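Local coordinates for protein beta-lactamase (Serratia marcescens, PDB 5GS8) that probably hydrolyses the amide bond of beta-lactam antibiotics to give substituted beta-amino acids, as a class A serine beta-lactamase conferring antibiotic resistance, at residues K18-G23 and V248-S253; Y43-T48 and N160-D165; P199-G204 and H214-S219. All coordinates share one frame; numbering follows the deposited sequence. Where two conformers were deposited one is given.

Contact 1 (K18-G23 and V248-S253). With NA (sodium ion), chain S; NA (sodium ion), chain K.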
loop_
_atom_site.group_PDB
_atom_site.type_symbol
_atom_site.label_atom_id
_atom_site.label_comp_id
_atom_site.label_asym_id
_atom_site.label_seq_id
_atom_site.Cartn_x
_atom_site.Cartn_y
_atom_site.Cartn_z
ATOM N N LYS A 18 -7.587 -7.518 -26.879
ATOM C CA LYS A 18 -7.129 -6.991 -25.593
ATOM C C LYS A 18 -5.777 -6.383 -25.756
ATOM O O LYS A 18 -4.834 -7.026 -26.270
ATOM C CB LYS A 18 -7.056 -8.122 -24.545
ATOM C CG LYS A 18 -8.315 -8.936 -24.405
ATOM C CD LYS A 18 -9.507 -8.050 -24.038
ATOM C CE LYS A 18 -10.770 -8.831 -23.733
ATOM N NZ LYS A 18 -11.360 -9.602 -24.872
ATOM N N LYS A 19 -5.639 -5.142 -25.309
ATOM C CA LYS A 19 -4.388 -4.400 -25.469
ATOM C C LYS A 19 -3.500 -4.710 -24.278
ATOM O O LYS A 19 -3.147 -3.843 -23.449
ATOM C CB LYS A 19 -4.648 -2.898 -25.655
ATOM C CG LYS A 19 -5.374 -2.590 -26.969
ATOM C CD LYS A 19 -5.420 -1.105 -27.291
ATOM C CE LYS A 19 -6.268 -0.865 -28.533
ATOM N NZ LYS A 19 -5.891 0.373 -29.268
ATOM N N ALA A 20 -2.988 -5.943 -24.312
ATOM C CA ALA A 20 -2.094 -6.459 -23.262
ATOM C C ALA A 20 -1.453 -7.687 -23.819
ATOM O O ALA A 20 -1.951 -8.294 -24.781
ATOM C CB ALA A 20 -2.909 -6.865 -22.013
ATOM N N LYS A 21 -0.365 -8.057 -23.170
ATOM C CA LYS A 21 0.349 -9.260 -23.511
ATOM C C LYS A 21 0.084 -10.283 -22.420
ATOM O O LYS A 21 0.560 -10.146 -21.290
ATOM C CB LYS A 21 1.841 -9.026 -23.645
ATOM C CG LYS A 21 2.555 -10.353 -23.814
ATOM C CD LYS A 21 4.067 -10.275 -23.874
ATOM C CE LYS A 21 4.536 -10.350 -25.304
ATOM N NZ LYS A 21 5.863 -9.680 -25.455
ATOM N N VAL A 22 -0.673 -11.305 -22.790
ATOM C CA VAL A 22 -1.257 -12.212 -21.800
ATOM C C VAL A 22 -0.672 -13.619 -21.894
ATOM O O VAL A 22 -0.752 -14.252 -22.949
ATOM C CB VAL A 22 -2.762 -12.279 -21.928
ATOM C CG1 VAL A 22 -3.358 -13.181 -20.858
ATOM C CG2 VAL A 22 -3.386 -10.875 -21.854
ATOM N N GLY A 23 -0.025 -14.069 -20.828
ATOM C CA GLY A 23 0.492 -15.413 -20.756
ATOM C C GLY A 23 -0.420 -16.329 -19.972
ATOM O O GLY A 23 -0.917 -15.939 -18.920
ATOM N N VAL A 248 -2.254 -17.075 -14.965
ATOM C CA VAL A 248 -2.524 -16.061 -15.960
ATOM C C VAL A 248 -1.793 -14.767 -15.609
ATOM O O VAL A 248 -1.899 -14.253 -14.484
ATOM C CB VAL A 248 -4.017 -15.803 -16.160
ATOM C CG1 VAL A 248 -4.232 -14.772 -17.251
ATOM C CG2 VAL A 248 -4.778 -17.096 -16.426
ATOM N N TYR A 249 -1.035 -14.244 -16.583
ATOM C CA TYR A 249 -0.277 -13.011 -16.441
ATOM C C TYR A 249 -0.750 -12.023 -17.472
ATOM O O TYR A 249 -0.546 -12.214 -18.661
ATOM C CB TYR A 249 1.218 -13.291 -16.650
ATOM C CG TYR A 249 1.763 -14.259 -15.665
ATOM C CD1 TYR A 249 1.710 -15.645 -15.887
ATOM C CD2 TYR A 249 2.371 -13.811 -14.491
ATOM C CE1 TYR A 249 2.195 -16.529 -14.947
ATOM C CE2 TYR A 249 2.794 -14.724 -13.512
ATOM C CZ TYR A 249 2.694 -16.058 -13.749
ATOM O OH TYR A 249 3.169 -16.918 -12.788
ATOM N N VAL A 250 -1.487 -11.022 -17.060
ATOM C CA VAL A 250 -1.872 -9.936 -17.965
ATOM C C VAL A 250 -0.828 -8.853 -17.861
ATOM O O VAL A 250 -0.784 -8.123 -16.837
ATOM C CB VAL A 250 -3.252 -9.387 -17.609
ATOM C CG1 VAL A 250 -3.654 -8.291 -18.594
ATOM C CG2 VAL A 250 -4.304 -10.483 -17.626
ATOM N N SER A 251 0.081 -8.799 -18.838
ATOM C CA SER A 251 1.240 -7.894 -18.752
ATOM C C SER A 251 1.173 -6.718 -19.713
ATOM O O SER A 251 0.480 -6.753 -20.734
ATOM C CB SER A 251 2.573 -8.624 -18.903
ATOM O OG SER A 251 2.787 -8.963 -20.277
ATOM N N ASP A 252 1.870 -5.661 -19.333
ATOM C CA ASP A 252 2.052 -4.488 -20.172
ATOM C C ASP A 252 0.754 -4.032 -20.823
ATOM O O ASP A 252 0.606 -3.915 -22.085
ATOM C CB ASP A 252 3.174 -4.741 -21.156
ATOM C CG ASP A 252 4.507 -4.912 -20.470
ATOM O OD1 ASP A 252 4.629 -4.508 -19.289
ATOM O OD2 ASP A 252 5.470 -5.301 -21.176
ATOM N N SER A 253 -0.249 -3.840 -19.960
ATOM C CA SER A 253 -1.577 -3.598 -20.424
ATOM C C SER A 253 -1.924 -2.118 -20.501
ATOM O O SER A 253 -1.744 -1.360 -19.512
ATOM C CB SER A 253 -2.611 -4.283 -19.526
ATOM O OG SER A 253 -3.909 -4.091 -19.986
HETATM NA NA NA S . -0.268 -2.221 -24.183
HETATM NA NA NA K . -3.496 0.327 -17.785
HETATM O O HOH W 1 -5.062 2.418 -16.710
HETATM O O HOH W 2 -1.221 -3.771 -26.481
HETATM O O HOH W 3 2.007 -1.314 -25.259
#
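Lys-21 and Ser-251 form the first of two antiparallel hydrogen-bonded pairs; the second joins Gly-23 to Tyr-249. Lys-21 N gives a nearly straight bond to Ser-251 O (2.9 Å), and Lys-21 O accepts twice from the same residue, from Ser-251 N at 2.8 Å and from Ser-251 OG at 2.7 Å. With OG between the backbone N and the carbonyl carbon (chi1 76°), the small serine can turn its hydroxyl onto the partner strand. Gly-23, lacking a side chain, lets Tyr-43 OH within 3.2 Å of its CA on the Tyr-249 face, and Tyr-249 N meets Gly-23 O in the carbonyl plane.

Apolar packing occupies the other face. Val-22 CG1 lies 4.0 Å from Val-248 CG1, the side chains meeting at a slant, while Val-250 CG1 reaches Ala-20 CB at 3.8 Å; small apolar side chains suit this face.

Beyond the pairs the chain turns at Asp-252, whose O, like Ser-253 O, binds a sodium ion. Asp-252 OD1 is held by Tyr-158. The contact joins strands 21-28 and 243-253 of the five-stranded sheet, with helix 257-276 against Val-248 and Val-250, strand 43-44 against Ser-251, and strand 227-237 beyond.

Contact 2 (Y43-T48 and N160-D165). With NA (sodium ion), chain O; NA (sodium ion), chain J; SO4 (sulfate ion), chain C.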
loop_
_atom_site.group_PDB
_atom_site.type_symbol
_atom_site.label_atom_id
_atom_site.label_comp_id
_atom_site.label_asym_id
_atom_site.label_seq_id
_atom_site.Cartn_x
_atom_site.Cartn_y
_atom_site.Cartn_z
ATOM N N TYR A 43 7.260 -12.829 -18.004
ATOM C CA TYR A 43 6.242 -11.971 -17.430
ATOM C C TYR A 43 6.646 -11.527 -16.020
ATOM O O TYR A 43 7.187 -12.300 -15.269
ATOM C CB TYR A 43 4.939 -12.787 -17.297
ATOM C CG TYR A 43 4.357 -13.196 -18.623
ATOM C CD1 TYR A 43 3.526 -12.335 -19.297
ATOM C CD2 TYR A 43 4.761 -14.315 -19.272
ATOM C CE1 TYR A 43 3.081 -12.599 -20.571
ATOM C CE2 TYR A 43 4.274 -14.624 -20.553
ATOM C CZ TYR A 43 3.408 -13.761 -21.171
ATOM O OH TYR A 43 2.893 -13.999 -22.426
ATOM N N PRO A 44 6.435 -10.246 -15.698
ATOM C CA PRO A 44 6.711 -9.803 -14.335
ATOM C C PRO A 44 5.738 -10.472 -13.359
ATOM O O PRO A 44 4.530 -10.546 -13.624
ATOM C CB PRO A 44 6.535 -8.279 -14.408
ATOM C CG PRO A 44 5.600 -8.071 -15.571
ATOM C CD PRO A 44 5.894 -9.164 -16.546
ATOM N N MET A 45 6.285 -10.983 -12.278
ATOM C CA MET A 45 5.502 -11.774 -11.317
ATOM C C MET A 45 4.630 -10.933 -10.372
ATOM O O MET A 45 3.585 -11.430 -9.901
ATOM C CB MET A 45 6.424 -12.684 -10.536
ATOM C CG MET A 45 6.912 -13.881 -11.333
ATOM S SD MET A 45 7.689 -15.165 -10.317
ATOM C CE MET A 45 9.245 -14.402 -10.034
ATOM N N GLN A 46 5.152 -9.755 -9.976
ATOM C CA GLN A 46 4.776 -8.965 -8.727
ATOM C C GLN A 46 4.527 -9.894 -7.540
ATOM O O GLN A 46 5.336 -10.791 -7.314
ATOM C CB GLN A 46 3.613 -8.022 -9.010
ATOM C CG GLN A 46 4.039 -6.822 -9.841
ATOM C CD GLN A 46 4.744 -5.751 -9.054
ATOM O OE1 GLN A 46 4.789 -5.763 -7.816
ATOM N NE2 GLN A 46 5.370 -4.812 -9.783
ATOM N N SER A 47 3.420 -9.736 -6.817
ATOM C CA SER A 47 3.192 -10.572 -5.632
ATOM C C SER A 47 3.086 -12.058 -5.832
ATOM O O SER A 47 3.030 -12.795 -4.849
ATOM C CB SER A 47 2.016 -10.118 -4.805
ATOM O OG SER A 47 2.261 -8.826 -4.319
ATOM N N THR A 48 2.970 -12.539 -7.060
ATOM C CA THR A 48 2.828 -13.994 -7.202
ATOM C C THR A 48 4.063 -14.689 -6.643
ATOM O O THR A 48 3.949 -15.821 -6.195
ATOM C CB THR A 48 2.555 -14.465 -8.648
ATOM O OG1 THR A 48 3.665 -14.118 -9.486
ATOM C CG2 THR A 48 1.242 -13.863 -9.183
ATOM N N ASN A 160 11.987 -9.764 -11.686
ATOM C CA ASN A 160 11.291 -10.862 -11.050
ATOM C C ASN A 160 10.317 -11.464 -12.045
ATOM O O ASN A 160 9.183 -11.010 -12.147
ATOM C CB ASN A 160 10.493 -10.379 -9.846
ATOM C CG ASN A 160 11.365 -9.961 -8.698
ATOM O OD1 ASN A 160 12.362 -10.617 -8.394
ATOM N ND2 ASN A 160 10.878 -8.973 -7.934
ATOM N N TRP A 161 10.813 -12.362 -12.888
ATOM C CA TRP A 161 10.031 -12.803 -14.063
ATOM C C TRP A 161 9.826 -14.297 -14.060
ATOM O O TRP A 161 10.557 -15.047 -13.417
ATOM C CB TRP A 161 10.683 -12.323 -15.391
ATOM C CG TRP A 161 12.098 -12.812 -15.632
ATOM C CD1 TRP A 161 13.246 -12.065 -15.454
ATOM C CD2 TRP A 161 12.544 -14.120 -16.080
ATOM N NE1 TRP A 161 14.344 -12.821 -15.735
ATOM C CE2 TRP A 161 13.952 -14.062 -16.162
ATOM C CE3 TRP A 161 11.902 -15.288 -16.475
ATOM C CZ2 TRP A 161 14.719 -15.165 -16.532
ATOM C CZ3 TRP A 161 12.663 -16.368 -16.876
ATOM C CH2 TRP A 161 14.062 -16.290 -16.895
ATOM N N THR A 162 8.875 -14.752 -14.881
ATOM C CA THR A 162 8.596 -16.157 -15.012
ATOM C C THR A 162 8.014 -16.425 -16.395
ATOM O O THR A 162 7.410 -15.529 -17.012
ATOM C CB THR A 162 7.616 -16.624 -13.931
ATOM O OG1 THR A 162 7.523 -18.039 -13.914
ATOM C CG2 THR A 162 6.216 -16.000 -14.105
ATOM N N THR A 163 8.109 -17.665 -16.841
ATOM C CA THR A 163 7.212 -18.119 -17.875
ATOM C C THR A 163 5.981 -18.697 -17.193
ATOM O O THR A 163 6.020 -19.106 -16.048
ATOM C CB THR A 163 7.846 -19.205 -18.745
ATOM O OG1 THR A 163 8.212 -20.332 -17.941
ATOM C CG2 THR A 163 9.073 -18.626 -19.511
ATOM N N PRO A 164 4.838 -18.709 -17.901
ATOM C CA PRO A 164 3.641 -19.205 -17.230
ATOM C C PRO A 164 3.727 -20.714 -16.988
ATOM O O PRO A 164 3.143 -21.232 -16.009
ATOM C CB PRO A 164 2.489 -18.831 -18.189
ATOM C CG PRO A 164 3.079 -17.896 -19.178
ATOM C CD PRO A 164 4.566 -18.082 -19.199
ATOM N N ASP A 165 4.317 -21.462 -17.932
ATOM C CA ASP A 165 4.452 -22.893 -17.729
ATOM C C ASP A 165 5.377 -23.258 -16.578
ATOM O O ASP A 165 5.123 -24.240 -15.869
ATOM C CB ASP A 165 4.791 -23.611 -19.032
ATOM C CG ASP A 165 6.043 -23.106 -19.685
ATOM O OD1 ASP A 165 6.274 -21.895 -19.778
ATOM O OD2 ASP A 165 6.765 -23.964 -20.236
HETATM NA NA NA O . 8.050 -21.292 -21.722
HETATM NA NA NA J . 9.336 -22.677 -18.831
HETATM S S SO4 C . -1.072 -7.997 -5.076
HETATM O O1 SO4 C . 0.229 -7.609 -5.810
HETATM O O2 SO4 C . -0.857 -7.519 -3.680
HETATM O O3 SO4 C . -1.281 -9.460 -5.138
HETATM O O4 SO4 C . -2.244 -7.383 -5.556
HETATM O O HOH W 4 7.517 -8.409 -10.608
HETATM O O HOH W 5 10.035 -24.270 -16.543
HETATM O O HOH W 6 10.654 -20.790 -22.664
HETATM O O HOH W 7 8.092 -23.285 -23.667
#
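Tyr-43 and Thr-162 make an antiparallel hydrogen-bonded pair, Tyr-43 N to Thr-162 O at 2.9 Å and Thr-162 N to Tyr-43 O at 3.0 Å, and Pro-44 faces Trp-161 in the non-hydrogen-bonded pair that follows. Pro-44 has no N-H to give, and in such a pair none is needed toward Trp-161. One residue on, Met-45 N bonds to Asn-160 O at 2.9 Å, which carries the pairing past the end of the short strand.

The Tyr-43 ring extends along Thr-162 toward Pro-164: Thr-162 O lies at the ring edge, in its plane, and CE2 of Tyr-43 touches CD of Pro-164 at 3.7 Å, the two side chains crossing at about a right angle. The phenol end is tied to Asn-38. Met-45, long and unbranched, packs on Thr-162. Its CG meets Thr-162 CG2 at 3.6 Å, and the bend at chi3 (-77°) brings CE round to Trp-161 O.

Within each segment, hydroxyls shape the chain. Thr-48 N and OG1 reach Met-45 O from one face of its plane, closing the turn that contains Ser-47, whose OG bonds to sulfate O1 at 2.8 Å. Thr-163 OG1 binds a sodium ion; Asp-165 OD1 binds another.

Ser-47 lies just before helix 49-64 and, with Lys-50, fits the SxxK pattern of serine beta-lactamases, so it is probably the nucleophile. The pair of strands continues to strand 141-142, Tyr-249 of strand 243-253 packs on Thr-162 and Pro-164, and helix 164-175 begins directly after strand 161-162, with Thr-163 as its N-cap.

Contact 3 (P199-G204 and H214-S219). With NA (sodium ion), chain L; SO4 (sulfate ion), chain C.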
loop_
_atom_site.group_PDB
_atom_site.type_symbol
_atom_site.label_atom_id
_atom_site.label_comp_id
_atom_site.label_asym_id
_atom_site.label_seq_id
_atom_site.Cartn_x
_atom_site.Cartn_y
_atom_site.Cartn_z
ATOM N N PRO A 199 -10.470 -11.459 -5.710
ATOM C CA PRO A 199 -11.684 -12.295 -5.798
ATOM C C PRO A 199 -12.361 -12.282 -7.168
ATOM O O PRO A 199 -13.165 -13.178 -7.453
ATOM C CB PRO A 199 -12.590 -11.695 -4.718
ATOM C CG PRO A 199 -12.147 -10.264 -4.637
ATOM C CD PRO A 199 -10.632 -10.322 -4.776
ATOM N N LYS A 200 -12.039 -11.291 -8.005
ATOM C CA LYS A 200 -12.580 -11.243 -9.367
ATOM C C LYS A 200 -11.583 -11.618 -10.422
ATOM O O LYS A 200 -11.824 -11.341 -11.589
ATOM C CB LYS A 200 -13.039 -9.821 -9.735
ATOM C CG LYS A 200 -13.790 -9.096 -8.636
ATOM C CD LYS A 200 -15.000 -9.892 -8.251
ATOM C CE LYS A 200 -16.147 -8.963 -7.838
ATOM N NZ LYS A 200 -16.916 -9.576 -6.732
ATOM N N ARG A 201 -10.537 -12.354 -10.043
ATOM C CA ARG A 201 -9.549 -12.860 -11.014
ATOM C C ARG A 201 -9.828 -14.343 -11.315
ATOM O O ARG A 201 -10.897 -14.632 -11.837
ATOM C CB ARG A 201 -8.133 -12.544 -10.535
ATOM C CG ARG A 201 -7.891 -11.041 -10.389
ATOM C CD ARG A 201 -6.465 -10.690 -10.021
ATOM N NE ARG A 201 -6.344 -9.263 -9.719
ATOM C CZ ARG A 201 -5.200 -8.625 -9.494
ATOM N NH1 ARG A 201 -4.045 -9.247 -9.631
ATOM N NH2 ARG A 201 -5.205 -7.340 -9.231
ATOM N N LEU A 202 -8.976 -15.297 -10.942
ATOM C CA LEU A 202 -9.290 -16.700 -11.259
ATOM C C LEU A 202 -10.651 -17.119 -10.773
ATOM O O LEU A 202 -11.345 -17.839 -11.489
ATOM C CB LEU A 202 -8.263 -17.685 -10.705
ATOM C CG LEU A 202 -6.865 -17.581 -11.325
ATOM C CD1 LEU A 202 -5.847 -18.386 -10.540
ATOM C CD2 LEU A 202 -6.858 -18.014 -12.786
ATOM N N LYS A 203 -11.021 -16.706 -9.560
ATOM C CA LYS A 203 -12.302 -17.064 -8.934
ATOM C C LYS A 203 -13.517 -16.388 -9.560
ATOM O O LYS A 203 -14.651 -16.704 -9.197
ATOM C CB LYS A 203 -12.286 -16.689 -7.453
ATOM C CG LYS A 203 -11.411 -17.605 -6.620
ATOM C CD LYS A 203 -11.110 -16.973 -5.275
ATOM C CE LYS A 203 -12.354 -16.969 -4.399
ATOM N NZ LYS A 203 -12.824 -18.349 -4.110
ATOM N N GLY A 204 -13.287 -15.319 -10.313
ATOM C CA GLY A 204 -14.341 -14.339 -10.584
ATOM C C GLY A 204 -15.623 -14.864 -11.205
ATOM O O GLY A 204 -16.711 -14.401 -10.862
ATOM N N HIS A 214 -4.853 -19.802 -4.289
ATOM C CA HIS A 214 -4.204 -18.908 -5.238
ATOM C C HIS A 214 -3.426 -17.784 -4.623
ATOM O O HIS A 214 -3.540 -17.482 -3.447
ATOM C CB HIS A 214 -5.235 -18.353 -6.227
ATOM C CG HIS A 214 -6.174 -17.334 -5.651
ATOM N ND1 HIS A 214 -6.138 -16.007 -6.006
ATOM C CD2 HIS A 214 -7.148 -17.441 -4.712
ATOM C CE1 HIS A 214 -7.049 -15.336 -5.327
ATOM N NE2 HIS A 214 -7.665 -16.183 -4.511
ATOM N N LYS A 215 -2.644 -17.142 -5.482
ATOM C CA LYS A 215 -1.852 -15.955 -5.140
ATOM C C LYS A 215 -1.864 -14.947 -6.271
ATOM O O LYS A 215 -1.530 -15.278 -7.395
ATOM C CB LYS A 215 -0.410 -16.336 -4.817
ATOM C CG LYS A 215 0.471 -15.175 -4.408
ATOM C CD LYS A 215 0.197 -14.721 -2.981
ATOM C CE LYS A 215 0.566 -13.269 -2.729
ATOM N NZ LYS A 215 -0.359 -12.323 -3.404
ATOM N N THR A 216 -2.289 -13.728 -5.959
ATOM C CA THR A 216 -2.367 -12.664 -6.937
ATOM C C THR A 216 -1.014 -11.964 -7.113
ATOM O O THR A 216 -0.110 -12.067 -6.274
ATOM C CB THR A 216 -3.433 -11.630 -6.464
ATOM O OG1 THR A 216 -3.108 -11.214 -5.148
ATOM C CG2 THR A 216 -4.758 -12.263 -6.470
ATOM N N GLY A 217 -0.922 -11.123 -8.132
ATOM C CA GLY A 217 0.149 -10.130 -8.223
ATOM C C GLY A 217 -0.360 -8.936 -9.026
ATOM O O GLY A 217 -1.064 -9.134 -10.039
ATOM N N SER A 218 0.076 -7.750 -8.626
ATOM C CA SER A 218 -0.404 -6.494 -9.267
ATOM C C SER A 218 0.712 -5.453 -9.241
ATOM O O SER A 218 1.340 -5.234 -8.199
ATOM C CB SER A 218 -1.585 -5.918 -8.542
ATOM O OG SER A 218 -2.610 -6.869 -8.334
ATOM N N SER A 219 1.008 -4.881 -10.406
ATOM C CA SER A 219 1.807 -3.693 -10.448
ATOM C C SER A 219 1.003 -2.424 -10.324
ATOM O O SER A 219 -0.237 -2.412 -10.383
ATOM C CB SER A 219 2.565 -3.644 -11.788
ATOM O OG SER A 219 1.662 -3.341 -12.838
HETATM NA NA NA L . -9.682 -14.541 -3.400
HETATM S S SO4 C . -1.072 -7.997 -5.076
HETATM O O1 SO4 C . 0.229 -7.609 -5.810
HETATM O O2 SO4 C . -0.857 -7.519 -3.680
HETATM O O3 SO4 C . -1.281 -9.460 -5.138
HETATM O O4 SO4 C . -2.244 -7.383 -5.556
HETATM O O HOH W 8 -12.039 -14.514 -1.765
#
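Arg-201 reaches across to Ser-218 and Gly-217 from the loop that follows helix 182-193. Its chain is extended from CG to NE (chi2 -175°, chi3 -172°), a length that lets a residue anchored in the loop deliver its guanidinium to the end of the strand. NH1 and NH2 both grip Ser-218 OG end-on, the oxygen lying close to the guanidinium plane; NH2 is the nearer, at 2.8 Å, and NH1 stands at 3.1 Å. NH1 also makes a weak bond to Gly-217 O. NE makes a salt bridge with Glu-261 and NH1 also bonds to Asn-231 O, which together hold the guanidinium in place.

Leu-202 comes next, in the type I turn from Arg-201 to Gly-204, and sets CD1 4.4 Å from His-214 CB, with Ile-264 and Cys-268 of helix 257-276 also packing on it. In one of its two conformers Lys-203 then brings CD to 3.6 Å from His-214 NE2. That nitrogen binds a sodium ion in the plane of the imidazole, while ND1 is held by Asp-232.

Ser-218 OG also bonds to sulfate O4 at 2.8 Å, and Thr-216 OG1 lies against O3 at a distance too short to interpret closely. Lys-215 NZ bonds to Thr-216 O and to Ser-111. The sequence Lys-215, Thr-216, Gly-217 fits the KTG-type motif on the strand that edges the active site in serine beta-lactamases, and the bound sulfate, probably from the crystallisation liquor, is consistent with an anion pocket for the substrate carboxylate.

Contact 1 is the outermost loop closure in sequence and encloses the other two, which follow one another: contact 2 closes before contact 3 opens. Their centres lie 12 to 14 Å apart. Contacts 1 and 3 reach the same five-stranded sheet, through its strands 21-28 and 243-253 in one case and its outermost strand 212-218 in the other, and meet where Val-248 touches Leu-202. Contact 2, on the small three-stranded sheet, packs against contact 1 through Tyr-43 and brings Ser-47 beside Thr-216 of contact 3. Contacts 2 and 3 share the sulfate, so together they assemble what is probably the active-site cleft, whereas contact 1 joins the terminal parts of the chain.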